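Alpha/beta hydrolase (Paenibacillus sp. VTT E-133280, PDB 6TJ2) probably hydrolyses methyl salicylate, as an extracellular bacterial counterpart of tobacco salicylic acid binding protein 2. Local coordinates at residues His51-Thr56 against Thr208-Lys213; Ser65-Arg68 against Thr73-Thr76; Leu177-Phe182 against Ala190-Ala195; Gln196-Gln201 against Val268-Lys273; Met265-Val268 against Lys273-Ala276. All coordinates share one frame; numbering follows the deposited sequence.

Interaction 1: residues His51-Thr56 against Thr208-Lys213; sequences HGSWAT and TPLFEK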
# COMPACT_ATOMS: atom_id res chain seq x y z
N HIS A 51 -18.51 15.03 -9.45
CA HIS A 51 -17.89 14.04 -10.33
C HIS A 51 -16.65 14.63 -11.00
O HIS A 51 -16.47 15.86 -11.03
CB HIS A 51 -18.86 13.48 -11.36
CG HIS A 51 -19.30 14.45 -12.43
ND1 HIS A 51 -18.49 14.80 -13.48
CD2 HIS A 51 -20.43 15.17 -12.57
CE1 HIS A 51 -19.13 15.66 -14.27
NE2 HIS A 51 -20.32 15.91 -13.73
N GLY A 52 -15.89 13.75 -11.62
CA GLY A 52 -14.72 14.13 -12.38
C GLY A 52 -14.91 14.00 -13.87
O GLY A 52 -16.05 14.09 -14.38
N SER A 53 -13.83 13.89 -14.59
CA SER A 53 -13.84 13.88 -16.07
C SER A 53 -14.37 12.55 -16.60
O SER A 53 -14.36 11.49 -15.89
CB SER A 53 -12.48 14.17 -16.62
OG SER A 53 -12.02 15.43 -16.24
N TRP A 54 -14.87 12.56 -17.82
CA TRP A 54 -15.38 11.35 -18.49
C TRP A 54 -16.53 10.79 -17.63
O TRP A 54 -16.63 9.57 -17.48
CB TRP A 54 -14.29 10.32 -18.74
CG TRP A 54 -13.13 10.87 -19.50
CD1 TRP A 54 -13.13 11.28 -20.81
CD2 TRP A 54 -11.86 11.26 -18.99
NE1 TRP A 54 -11.92 11.82 -21.14
CE2 TRP A 54 -11.11 11.82 -20.04
CE3 TRP A 54 -11.27 11.09 -17.72
CZ2 TRP A 54 -9.82 12.32 -19.83
CZ3 TRP A 54 -9.99 11.56 -17.54
CH2 TRP A 54 -9.29 12.15 -18.57
N ALA A 55 -17.35 11.65 -17.07
CA ALA A 55 -18.40 11.25 -16.14
C ALA A 55 -19.45 12.35 -16.14
O ALA A 55 -19.21 13.49 -16.53
CB ALA A 55 -17.87 11.01 -14.77
N THR A 56 -20.62 12.02 -15.65
CA THR A 56 -21.73 12.95 -15.40
C THR A 56 -22.16 12.80 -13.94
O THR A 56 -21.63 11.97 -13.18
CB THR A 56 -22.92 12.65 -16.32
OG1 THR A 56 -23.51 11.40 -15.95
CG2 THR A 56 -22.53 12.59 -17.78
N THR A 208 -10.09 21.94 -22.05
CA THR A 208 -9.45 23.15 -21.50
C THR A 208 -9.26 23.07 -19.99
O THR A 208 -8.17 23.36 -19.49
CB THR A 208 -10.14 24.42 -21.95
OG1 THR A 208 -10.06 24.47 -23.38
CG2 THR A 208 -9.61 25.64 -21.24
N PRO A 209 -10.26 22.67 -19.19
CA PRO A 209 -10.11 22.72 -17.75
C PRO A 209 -9.02 21.78 -17.23
O PRO A 209 -8.59 22.00 -16.08
CB PRO A 209 -11.50 22.33 -17.22
CG PRO A 209 -12.43 22.71 -18.34
CD PRO A 209 -11.64 22.35 -19.60
N LEU A 210 -8.69 20.76 -17.96
CA LEU A 210 -7.64 19.80 -17.51
C LEU A 210 -6.26 20.44 -17.61
O LEU A 210 -5.35 20.03 -16.90
CB LEU A 210 -7.72 18.53 -18.34
CG LEU A 210 -8.81 17.54 -17.95
CD1 LEU A 210 -10.21 18.15 -17.98
CD2 LEU A 210 -8.75 16.34 -18.90
N PHE A 211 -6.07 21.41 -18.50
CA PHE A 211 -4.74 21.98 -18.79
C PHE A 211 -4.59 23.38 -18.23
O PHE A 211 -3.44 23.91 -18.24
CB PHE A 211 -4.49 21.98 -20.30
CG PHE A 211 -4.36 20.61 -20.87
CD1 PHE A 211 -3.11 19.99 -20.87
CD2 PHE A 211 -5.44 19.92 -21.37
CE1 PHE A 211 -2.97 18.70 -21.36
CE2 PHE A 211 -5.28 18.64 -21.88
CZ PHE A 211 -4.06 18.02 -21.85
N GLU A 212 -5.62 24.01 -17.70
CA GLU A 212 -5.51 25.38 -17.12
C GLU A 212 -4.75 25.34 -15.81
O GLU A 212 -5.00 24.49 -14.91
CB GLU A 212 -6.90 25.99 -16.93
CG GLU A 212 -7.61 26.35 -18.18
CD GLU A 212 -8.97 26.93 -17.89
OE1 GLU A 212 -9.92 26.16 -17.70
OE2 GLU A 212 -9.08 28.18 -17.87
N LYS A 213 -3.83 26.28 -15.65
CA LYS A 213 -3.13 26.52 -14.37
C LYS A 213 -4.09 27.12 -13.37
O LYS A 213 -4.82 28.05 -13.75
CB LYS A 213 -1.98 27.50 -14.57
CG LYS A 213 -0.97 27.02 -15.57
CD LYS A 213 -0.49 25.61 -15.47
CE LYS A 213 0.89 25.54 -16.12
NZ LYS A 213 1.32 24.14 -16.46
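Ser53 and Leu210 form the nearest backbone pair, yet their CA atoms stay 8.7 Å apart, so the irregular loop 51-56 and the short, weakly bonded helical turn 208-211 meet through side chains alone. Leu210 contributes both its methyls, which find different neighbours. CD1 of Leu210 sits 3.7 Å from Ser53 OG, while its CD2 comes obliquely to the six-membered end of the indole, 4.2 Å from Trp54 CH2. Ser53 holds OG anti to its own carbonyl carbon (chi1 -61°), which turns the hydroxyl to the leucine. That hydroxyl also makes a weak hydrogen bond with Glu205, whose carboxylate accepts from Trp54 N as well, and Trp54 NE1 donates to Ile175 O, which limits how the indole can turn. The loop has a brace of its own: His51 ND1 gives a 2.7 Å hydrogen bond to Gly52 O, lying in the imidazole plane and on a carbonyl lone pair. A His-Gly pair just after strand 46-50 is the usual site of the oxyanion-hole loop in alpha/beta hydrolases, and Ser53 indeed lies close to the probable nucleophile elbow, touching Phe118. The turn 208-211 comes from the region between strands 134-139 and 226-231, consistent with a cap. No hydrogen bond links the two segments, which implies that van der Waals packing joins them directly while bonds to Glu205 and Ile175 fix the loop side of the contact.

Interaction 2: residues Ser65-Arg68 against Thr73-Thr76; sequences SELR and TVYT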
# COMPACT_ATOMS: atom_id res chain seq x y z
N SER A 65 -27.70 6.85 -3.57
CA SER A 65 -28.91 6.13 -3.09
C SER A 65 -28.57 5.43 -1.78
O SER A 65 -29.36 5.49 -0.80
CB SER A 65 -29.35 5.12 -4.08
OG SER A 65 -30.39 4.34 -3.56
N GLU A 66 -27.40 4.80 -1.66
CA GLU A 66 -27.02 4.12 -0.40
C GLU A 66 -26.77 5.12 0.71
O GLU A 66 -27.08 4.84 1.89
CB GLU A 66 -25.84 3.17 -0.63
CG GLU A 66 -26.20 1.99 -1.50
CD GLU A 66 -27.27 1.07 -0.96
OE1 GLU A 66 -27.26 0.84 0.24
OE2 GLU A 66 -28.04 0.52 -1.79
N LEU A 67 -26.17 6.27 0.43
CA LEU A 67 -26.00 7.32 1.44
C LEU A 67 -27.35 7.80 1.95
O LEU A 67 -27.48 8.02 3.19
CB LEU A 67 -25.20 8.49 0.89
CG LEU A 67 -23.70 8.30 0.84
CD1 LEU A 67 -23.07 9.40 -0.03
CD2 LEU A 67 -23.09 8.29 2.22
N ARG A 68 -28.33 7.95 1.06
CA ARG A 68 -29.66 8.43 1.49
C ARG A 68 -30.32 7.38 2.40
O ARG A 68 -30.99 7.76 3.35
CB ARG A 68 -30.53 8.77 0.29
CG ARG A 68 -30.06 10.00 -0.47
CD ARG A 68 -30.98 10.39 -1.62
NE ARG A 68 -30.33 11.37 -2.48
CZ ARG A 68 -29.80 11.17 -3.65
NH1 ARG A 68 -29.94 10.01 -4.28
NH2 ARG A 68 -29.11 12.13 -4.24
N THR A 73 -28.28 13.45 3.54
CA THR A 73 -28.78 14.28 2.44
C THR A 73 -27.67 14.37 1.39
O THR A 73 -26.52 14.57 1.77
CB THR A 73 -29.20 15.65 2.93
OG1 THR A 73 -30.25 15.44 3.89
CG2 THR A 73 -29.74 16.52 1.82
N VAL A 74 -28.01 14.10 0.14
CA VAL A 74 -26.97 13.99 -0.90
C VAL A 74 -27.39 14.82 -2.12
O VAL A 74 -28.47 14.55 -2.70
CB VAL A 74 -26.69 12.55 -1.31
CG1 VAL A 74 -25.55 12.49 -2.32
CG2 VAL A 74 -26.41 11.66 -0.11
N TYR A 75 -26.57 15.76 -2.51
CA TYR A 75 -26.73 16.58 -3.75
C TYR A 75 -25.67 16.15 -4.74
O TYR A 75 -24.48 15.99 -4.36
CB TYR A 75 -26.61 18.06 -3.44
CG TYR A 75 -27.66 18.57 -2.50
CD1 TYR A 75 -27.39 18.71 -1.14
CD2 TYR A 75 -28.93 18.85 -2.95
CE1 TYR A 75 -28.36 19.12 -0.25
CE2 TYR A 75 -29.89 19.30 -2.07
CZ TYR A 75 -29.61 19.44 -0.74
OH TYR A 75 -30.59 19.90 0.13
N THR A 76 -26.05 15.89 -5.97
CA THR A 76 -25.13 15.50 -7.07
C THR A 76 -25.31 16.45 -8.25
O THR A 76 -25.91 16.06 -9.25
CB THR A 76 -25.35 14.05 -7.49
OG1 THR A 76 -26.69 13.81 -7.96
CG2 THR A 76 -25.14 13.12 -6.32
O HOH W 1 -30.76 13.56 -0.54
O HOH W 2 -28.32 11.56 -6.86
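Val74 lays its CG2 methyl against the root of Leu67, 3.5 Å from Leu67 CB, and the same methyl meets the aliphatic part of Arg68, 4.0 Å from Arg68 CG. This branch is available because CG1 takes the position anti to the backbone N (chi1 -176°), leaving CG2 beside that nitrogen and facing the helix. Both Leu67 and Arg68 run across the valine at about a right angle. The arginine is extended from CG to NE, and this carries its guanidinium past the Val74 side chain, with Arg68 NH2 3.8 Å from Val74 CB. These segments are the helix and second strand of a beta-alpha-beta unit made by strand 46-50, helix 61-69 and strand 73-75. Within this chain, strand 73-75 is outermost in the parallel sheet: Thr73 and Tyr75 pair with strand 46-50, whereas the backbone of Val74 meets Arg68. Arg68 NH2 donates to Val74 O at 2.9 Å in a nearly straight bond (167°), with the oxygen close to the guanidinium plane but the donor standing 47° out of the carbonyl plane. Two waters lie near the guanidinium plane, one at NE and the other at the NH2 end. The first accepts from Arg68 NE at 3.0 Å and from Val74 N at 2.9 Å, so the arginine serves Val74 O directly and Val74 N through water. The second accepts from Arg68 NH2 at 2.8 Å and is hydrogen-bonded to Thr76 OG1 at 3.0 Å.

Interaction 3: residues Leu177-Phe182 against Ala190-Ala195; sequences LPFPLF and ASLAQA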
# COMPACT_ATOMS: atom_id res chain seq x y z
N LEU A 177 -11.21 8.77 -23.99
CA LEU A 177 -10.32 7.72 -23.50
C LEU A 177 -10.43 6.52 -24.41
O LEU A 177 -11.53 6.07 -24.65
CB LEU A 177 -10.70 7.27 -22.09
CG LEU A 177 -10.60 8.31 -21.00
CD1 LEU A 177 -11.19 7.76 -19.70
CD2 LEU A 177 -9.16 8.74 -20.87
N PRO A 178 -9.35 5.92 -24.92
CA PRO A 178 -9.44 4.66 -25.65
C PRO A 178 -9.96 3.58 -24.72
O PRO A 178 -9.57 3.55 -23.52
CB PRO A 178 -8.03 4.35 -26.14
CG PRO A 178 -7.34 5.69 -26.07
CD PRO A 178 -8.01 6.47 -24.96
N PHE A 179 -10.69 2.61 -25.23
CA PHE A 179 -11.30 1.58 -24.36
C PHE A 179 -10.22 0.72 -23.71
O PHE A 179 -10.35 0.39 -22.51
CB PHE A 179 -12.30 0.72 -25.13
CG PHE A 179 -12.96 -0.32 -24.26
CD1 PHE A 179 -13.70 0.02 -23.13
CD2 PHE A 179 -12.78 -1.67 -24.49
CE1 PHE A 179 -14.26 -0.93 -22.30
CE2 PHE A 179 -13.36 -2.63 -23.66
CZ PHE A 179 -14.08 -2.26 -22.55
N PRO A 180 -9.13 0.31 -24.39
CA PRO A 180 -8.18 -0.58 -23.69
C PRO A 180 -7.59 0.12 -22.46
O PRO A 180 -7.47 -0.49 -21.37
CB PRO A 180 -7.14 -0.90 -24.77
CG PRO A 180 -7.94 -0.81 -26.08
CD PRO A 180 -8.79 0.42 -25.81
N LEU A 181 -7.22 1.38 -22.54
CA LEU A 181 -6.73 2.20 -21.42
C LEU A 181 -7.81 2.27 -20.37
O LEU A 181 -7.52 2.03 -19.16
CB LEU A 181 -6.36 3.61 -21.89
CG LEU A 181 -5.85 4.53 -20.80
CD1 LEU A 181 -4.51 4.09 -20.22
CD2 LEU A 181 -5.80 5.97 -21.27
N PHE A 182 -9.02 2.59 -20.70
CA PHE A 182 -10.12 2.66 -19.76
C PHE A 182 -10.32 1.33 -19.05
O PHE A 182 -10.40 1.29 -17.78
CB PHE A 182 -11.38 3.13 -20.48
CG PHE A 182 -12.60 3.22 -19.60
CD1 PHE A 182 -12.87 4.36 -18.87
CD2 PHE A 182 -13.50 2.18 -19.51
CE1 PHE A 182 -14.01 4.47 -18.09
CE2 PHE A 182 -14.63 2.28 -18.71
CZ PHE A 182 -14.87 3.42 -17.99
N ALA A 190 -13.30 -4.47 -12.82
CA ALA A 190 -14.58 -4.86 -13.45
C ALA A 190 -14.40 -6.05 -14.38
O ALA A 190 -13.33 -6.26 -14.95
CB ALA A 190 -15.13 -3.70 -14.27
N SER A 191 -15.51 -6.78 -14.59
CA SER A 191 -15.59 -7.75 -15.70
C SER A 191 -15.60 -6.98 -17.02
O SER A 191 -15.85 -5.77 -17.03
CB SER A 191 -16.83 -8.59 -15.56
OG SER A 191 -17.99 -7.82 -15.84
N LEU A 192 -15.38 -7.66 -18.12
CA LEU A 192 -15.44 -7.00 -19.44
C LEU A 192 -16.85 -6.44 -19.70
O LEU A 192 -16.97 -5.31 -20.16
CB LEU A 192 -15.09 -7.98 -20.54
CG LEU A 192 -15.16 -7.34 -21.93
CD1 LEU A 192 -14.19 -6.20 -22.07
CD2 LEU A 192 -14.92 -8.40 -23.01
N ALA A 193 -17.90 -7.17 -19.35
CA ALA A 193 -19.27 -6.68 -19.63
C ALA A 193 -19.53 -5.43 -18.82
O ALA A 193 -20.14 -4.46 -19.29
CB ALA A 193 -20.33 -7.69 -19.32
N GLN A 194 -19.08 -5.39 -17.57
CA GLN A 194 -19.21 -4.19 -16.71
C GLN A 194 -18.40 -3.03 -17.32
O GLN A 194 -18.88 -1.91 -17.42
CB GLN A 194 -18.74 -4.48 -15.28
CG GLN A 194 -19.68 -5.39 -14.50
CD GLN A 194 -19.12 -5.80 -13.17
OE1 GLN A 194 -17.88 -5.94 -13.02
NE2 GLN A 194 -20.01 -5.95 -12.19
N ALA A 195 -17.19 -3.32 -17.71
CA ALA A 195 -16.30 -2.32 -18.30
C ALA A 195 -16.95 -1.67 -19.53
O ALA A 195 -16.90 -0.45 -19.72
CB ALA A 195 -14.96 -2.92 -18.64
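With CG anti to the backbone N in both Phe179 (chi1 -179°) and Phe182 (chi1 179°), the two rings of helix 179-185 reach helix 192-200, Phe179 at Leu192 and Ala195, Phe182 at Ala195 O alone. The contact packs the beginnings of two helices in what is probably the cap of this alpha/beta hydrolase, and the second helix opens with a capping box formed by Ser191 and Gln194. Both rings present an edge to one carbonyl: Phe179 CE1 and Phe182 CE2 each lie 3.7 Å from Ala195 O, an approach that sets weakly positive ring hydrogens against the oxygen. Leu192 CD1 also arrives at the rim of the Phe179 ring, near its plane and 4.0 Å from CZ, while Ala195 CB is 4.1 Å from that same Phe179 CZ. Replacing Phe179 by a serine would probably open a gap beside Leu192 CD1 and Ala195 CB, with Ala195 O losing one of its two ring-edge neighbours. Leu192 additionally packs on Asp285 of the second subunit. In the capping box, Gln194 N donates to Ser191 OG at 3.2 Å, and Ser191 N returns a 3.0 Å bond to Gln194 OE1, with the donor tilted 21° from the amide carbonyl plane.

Interaction 4: residues Gln196-Gln201 against Val268-Lys273; sequences QAFYKQ and VRTEPK
Flat-group packing dominates where Phe198 meets Arg269. The guanidinium lies over the phenyl ring with the planes 6° apart, displaced so that Phe198 CD1 stands 3.8 Å above the guanidinium plane near its rim. The methylene next to it makes a CH-pi contact: Arg269 CD is 4.2 Å from the Phe198 ring centroid, 25° off the normal. A bend in the arginine at chi2 (101°) folds the chain back along the ring, and the two side chains slide past each other in opposite directions.

The apolar contacts continue this overlap. Arg269 CB reaches Phe198 CZ at 3.7 Å, and Thr270 CG2 closes on the ring from its edge, 4.2 Å from the same Phe198 CZ.

Among the polar groups, a water bridges the segments: it donates to Phe198 O at 2.8 Å and accepts from Arg269 NH1 at 2.8 Å. Arg269 NH1 also donates to Met265 O, so one nitrogen serves two acceptors. Gln201 NE2 lies 3.3 Å from Arg269 NH2, but both are donors and do not bond; their amide and guanidinium planes are nearly perpendicular. Replacing Arg269 by an alanine would probably leave Met265 O and the bridging water without their donor and uncover one face of Phe198.

The contact thus ties helix 192-200, in what is probably the cap, to the C-terminal helical region of the core. Its chemistry implies that the arginine works in two ways, as a flat lid on an aromatic ring and as a hydrogen-bond donor at its edge.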
# COMPACT_ATOMS: atom_id res chain seq x y z
N GLN A 196 -17.55 -2.51 -20.36
CA GLN A 196 -18.21 -2.00 -21.59
C GLN A 196 -19.38 -1.11 -21.18
O GLN A 196 -19.56 -0.03 -21.80
CB GLN A 196 -18.67 -3.17 -22.44
CG GLN A 196 -17.55 -4.00 -23.09
CD GLN A 196 -17.94 -5.36 -23.60
OE1 GLN A 196 -18.92 -5.92 -23.11
NE2 GLN A 196 -17.20 -5.83 -24.59
N ALA A 197 -20.18 -1.52 -20.22
CA ALA A 197 -21.33 -0.72 -19.77
C ALA A 197 -20.85 0.61 -19.23
O ALA A 197 -21.39 1.69 -19.52
CB ALA A 197 -22.14 -1.45 -18.75
N PHE A 198 -19.79 0.62 -18.43
CA PHE A 198 -19.25 1.85 -17.82
C PHE A 198 -18.60 2.73 -18.88
O PHE A 198 -18.73 3.97 -18.82
CB PHE A 198 -18.27 1.53 -16.70
CG PHE A 198 -18.85 0.70 -15.58
CD1 PHE A 198 -20.18 0.78 -15.24
CD2 PHE A 198 -18.03 -0.13 -14.88
CE1 PHE A 198 -20.71 0.04 -14.17
CE2 PHE A 198 -18.55 -0.86 -13.82
CZ PHE A 198 -19.86 -0.80 -13.50
N TYR A 199 -17.99 2.16 -19.92
CA TYR A 199 -17.38 2.95 -21.01
C TYR A 199 -18.47 3.70 -21.77
O TYR A 199 -18.26 4.88 -22.14
CB TYR A 199 -16.57 2.05 -21.93
CG TYR A 199 -15.76 2.78 -22.96
CD1 TYR A 199 -14.75 3.66 -22.59
CD2 TYR A 199 -16.02 2.62 -24.31
CE1 TYR A 199 -13.98 4.31 -23.55
CE2 TYR A 199 -15.26 3.27 -25.26
CZ TYR A 199 -14.23 4.10 -24.89
OH TYR A 199 -13.50 4.75 -25.85
N LYS A 200 -19.62 3.06 -21.94
CA LYS A 200 -20.74 3.73 -22.65
C LYS A 200 -21.17 4.96 -21.85
O LYS A 200 -21.79 5.87 -22.46
CB LYS A 200 -21.87 2.74 -22.84
CG LYS A 200 -21.72 1.71 -23.95
CD LYS A 200 -22.78 0.66 -23.95
CE LYS A 200 -22.74 -0.23 -25.16
NZ LYS A 200 -23.76 -1.30 -25.07
N GLN A 201 -20.96 5.00 -20.54
CA GLN A 201 -21.32 6.11 -19.64
C GLN A 201 -20.15 7.05 -19.41
O GLN A 201 -20.26 7.92 -18.45
CB GLN A 201 -21.86 5.58 -18.30
CG GLN A 201 -23.09 4.71 -18.39
CD GLN A 201 -23.49 4.27 -17.00
OE1 GLN A 201 -23.97 3.15 -16.82
NE2 GLN A 201 -23.30 5.13 -15.99
N VAL A 268 -17.90 2.43 -7.24
CA VAL A 268 -19.08 3.28 -6.86
C VAL A 268 -20.35 2.70 -7.46
O VAL A 268 -21.48 3.04 -7.03
CB VAL A 268 -18.93 4.75 -7.28
CG1 VAL A 268 -17.80 5.37 -6.49
CG2 VAL A 268 -18.82 4.92 -8.77
N ARG A 269 -20.25 1.86 -8.49
CA ARG A 269 -21.43 1.19 -9.12
C ARG A 269 -21.65 -0.17 -8.51
O ARG A 269 -22.82 -0.52 -8.28
CB ARG A 269 -21.27 1.01 -10.62
CG ARG A 269 -21.60 2.28 -11.38
CD ARG A 269 -20.32 2.97 -11.77
NE ARG A 269 -20.70 4.06 -12.64
CZ ARG A 269 -19.94 4.54 -13.61
NH1 ARG A 269 -18.69 4.17 -13.78
NH2 ARG A 269 -20.45 5.46 -14.39
N THR A 270 -20.61 -0.95 -8.25
CA THR A 270 -20.76 -2.37 -7.85
C THR A 270 -20.86 -2.54 -6.35
O THR A 270 -21.40 -3.56 -5.92
CB THR A 270 -19.65 -3.21 -8.48
OG1 THR A 270 -18.43 -2.67 -7.96
CG2 THR A 270 -19.66 -3.13 -9.99
N GLU A 271 -20.25 -1.68 -5.56
CA GLU A 271 -20.22 -1.78 -4.10
C GLU A 271 -20.66 -0.49 -3.49
O GLU A 271 -19.97 0.08 -2.65
CB GLU A 271 -18.83 -2.18 -3.60
CG GLU A 271 -18.36 -3.52 -4.11
CD GLU A 271 -19.08 -4.74 -3.56
OE1 GLU A 271 -19.82 -4.63 -2.56
OE2 GLU A 271 -18.86 -5.89 -4.11
N PRO A 272 -21.87 0.02 -3.82
CA PRO A 272 -22.27 1.34 -3.36
C PRO A 272 -22.48 1.40 -1.86
O PRO A 272 -22.31 2.48 -1.28
CB PRO A 272 -23.57 1.65 -4.15
CG PRO A 272 -24.10 0.24 -4.53
CD PRO A 272 -22.84 -0.58 -4.75
N LYS A 273 -22.93 0.32 -1.20
CA LYS A 273 -23.14 0.39 0.25
C LYS A 273 -21.79 0.55 0.95
O LYS A 273 -21.66 1.38 1.85
CB LYS A 273 -23.87 -0.87 0.72
CG LYS A 273 -24.20 -0.87 2.21
CD LYS A 273 -24.76 -2.19 2.68
CE LYS A 273 -24.60 -2.39 4.17
NZ LYS A 273 -25.77 -3.10 4.75
O HOH W 3 -18.14 5.19 -16.35

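Interaction 5: residues Met265-Val268 against Lys273-Ala276; sequences MTTV and KMMA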
# COMPACT_ATOMS: atom_id res chain seq x y z
N MET A 265 -13.51 3.68 -11.30
CA MET A 265 -14.92 3.87 -11.77
C MET A 265 -15.79 2.62 -11.63
O MET A 265 -17.00 2.76 -11.87
CB MET A 265 -14.94 4.37 -13.21
CG MET A 265 -14.28 5.69 -13.32
SD MET A 265 -14.72 6.45 -14.89
CE MET A 265 -14.30 8.16 -14.59
N THR A 266 -15.31 1.49 -11.15
CA THR A 266 -16.19 0.30 -10.97
C THR A 266 -16.94 0.41 -9.63
O THR A 266 -18.15 0.18 -9.54
CB THR A 266 -15.35 -0.97 -10.95
OG1 THR A 266 -14.55 -1.04 -12.13
CG2 THR A 266 -16.18 -2.23 -10.79
N THR A 267 -16.20 0.69 -8.57
CA THR A 267 -16.65 0.36 -7.20
C THR A 267 -17.82 1.20 -6.79
O THR A 267 -18.70 0.71 -6.05
CB THR A 267 -15.46 0.48 -6.25
OG1 THR A 267 -14.29 -0.08 -6.88
CG2 THR A 267 -15.69 -0.23 -4.92
N VAL A 268 -17.90 2.43 -7.24
CA VAL A 268 -19.08 3.28 -6.86
C VAL A 268 -20.35 2.70 -7.46
O VAL A 268 -21.48 3.04 -7.03
CB VAL A 268 -18.93 4.75 -7.28
CG1 VAL A 268 -17.80 5.37 -6.49
CG2 VAL A 268 -18.82 4.92 -8.77
N LYS A 273 -22.93 0.32 -1.20
CA LYS A 273 -23.14 0.39 0.25
C LYS A 273 -21.79 0.55 0.95
O LYS A 273 -21.66 1.38 1.85
CB LYS A 273 -23.87 -0.87 0.72
CG LYS A 273 -24.20 -0.87 2.21
CD LYS A 273 -24.76 -2.19 2.68
CE LYS A 273 -24.60 -2.39 4.17
NZ LYS A 273 -25.77 -3.10 4.75
N MET A 274 -20.81 -0.23 0.51
CA MET A 274 -19.46 -0.11 1.07
C MET A 274 -18.88 1.30 0.81
O MET A 274 -18.31 1.93 1.72
CB MET A 274 -18.57 -1.18 0.44
CG MET A 274 -17.17 -1.16 0.96
SD MET A 274 -16.00 -2.01 -0.13
CE MET A 274 -15.87 -0.74 -1.40
N MET A 275 -19.10 1.83 -0.38
CA MET A 275 -18.62 3.18 -0.69
C MET A 275 -19.29 4.25 0.15
O MET A 275 -18.61 5.17 0.65
CB MET A 275 -18.79 3.53 -2.18
CG MET A 275 -17.91 2.72 -3.10
SD MET A 275 -16.11 2.83 -2.72
CE MET A 275 -15.98 4.60 -2.50
N ALA A 276 -20.60 4.14 0.35
CA ALA A 276 -21.32 5.08 1.23
C ALA A 276 -20.73 5.04 2.62
O ALA A 276 -20.48 6.08 3.22
CB ALA A 276 -22.79 4.72 1.22
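Thr267 turns its methyl, not its hydroxyl, toward the two methionines of helix 272-283. Its CG2 lies anti to the backbone N, which leaves OG1 beside that nitrogen, where it is hydrogen-bonded to Asp263 N; the polar branch is thereby occupied on the side of the preceding loop and the apolar branch faces across. Two sulfur-bearing chains meet that methyl in different ways. Met274 leaves its helix extended and then bends at its last torsion (chi3 76°), bringing its terminal methyl back so that CE comes 3.6 Å from Thr267 CG2. Met275 is coiled instead, with bends at chi2 (-57°) and chi3 (-46°), and crosses the threonine at about a right angle with its sulfur meeting the threonine methyl: Met275 SD is 3.8 Å from Thr267 CG2. Lower down the same chain, Met275 CG rests 3.7 Å from Thr267 O and 4.0 Å from Val268 CA, with Val268 CG1 a further apolar neighbour at 4.3 Å from Met275 CG. No hydrogen bond crosses, and the approach is close even for the backbone, the CA atoms of Val268 and Met275 being 6.2 Å apart. The pairing closes a tight turn between helix 267-270 and helix 272-283, just after the probable catalytic histidine of the family's triad. Helix 61-69 flanks the contact: Thr63 OG1 is hydrogen-bonded to Val268 O and Thr63 also packs against Met275, Ala276 lies against Glu66 and Leu67, and the loop residues Phe59 and Phe140, which follow strands 46-50 and 134-139, touch Val268 and Met275 respectively.

From the N terminus, interaction 1 opens the widest loop, running from the loop after strand 46-50 to helix 208-211. Interactions 2 and 3 nest inside it: the first closes the short link from helix 61-69 to edge strand 73-75, the second the connection between helices 179-185 and 192-200, probably in the cap. Interaction 4 starts within that loop and ends beyond it, crossing interaction 1 and fastening helix 192-200 to the C-terminal helices. Interaction 5 closes a small loop ending on the same stretch, sharing Val268 and Lys273 with interaction 4. Glu66 and Leu67 of interaction 2 pack on residues 272-276, Tyr199 links interactions 3 and 4, and Met265 CE touches Ser53 O, joining interactions 1 and 5.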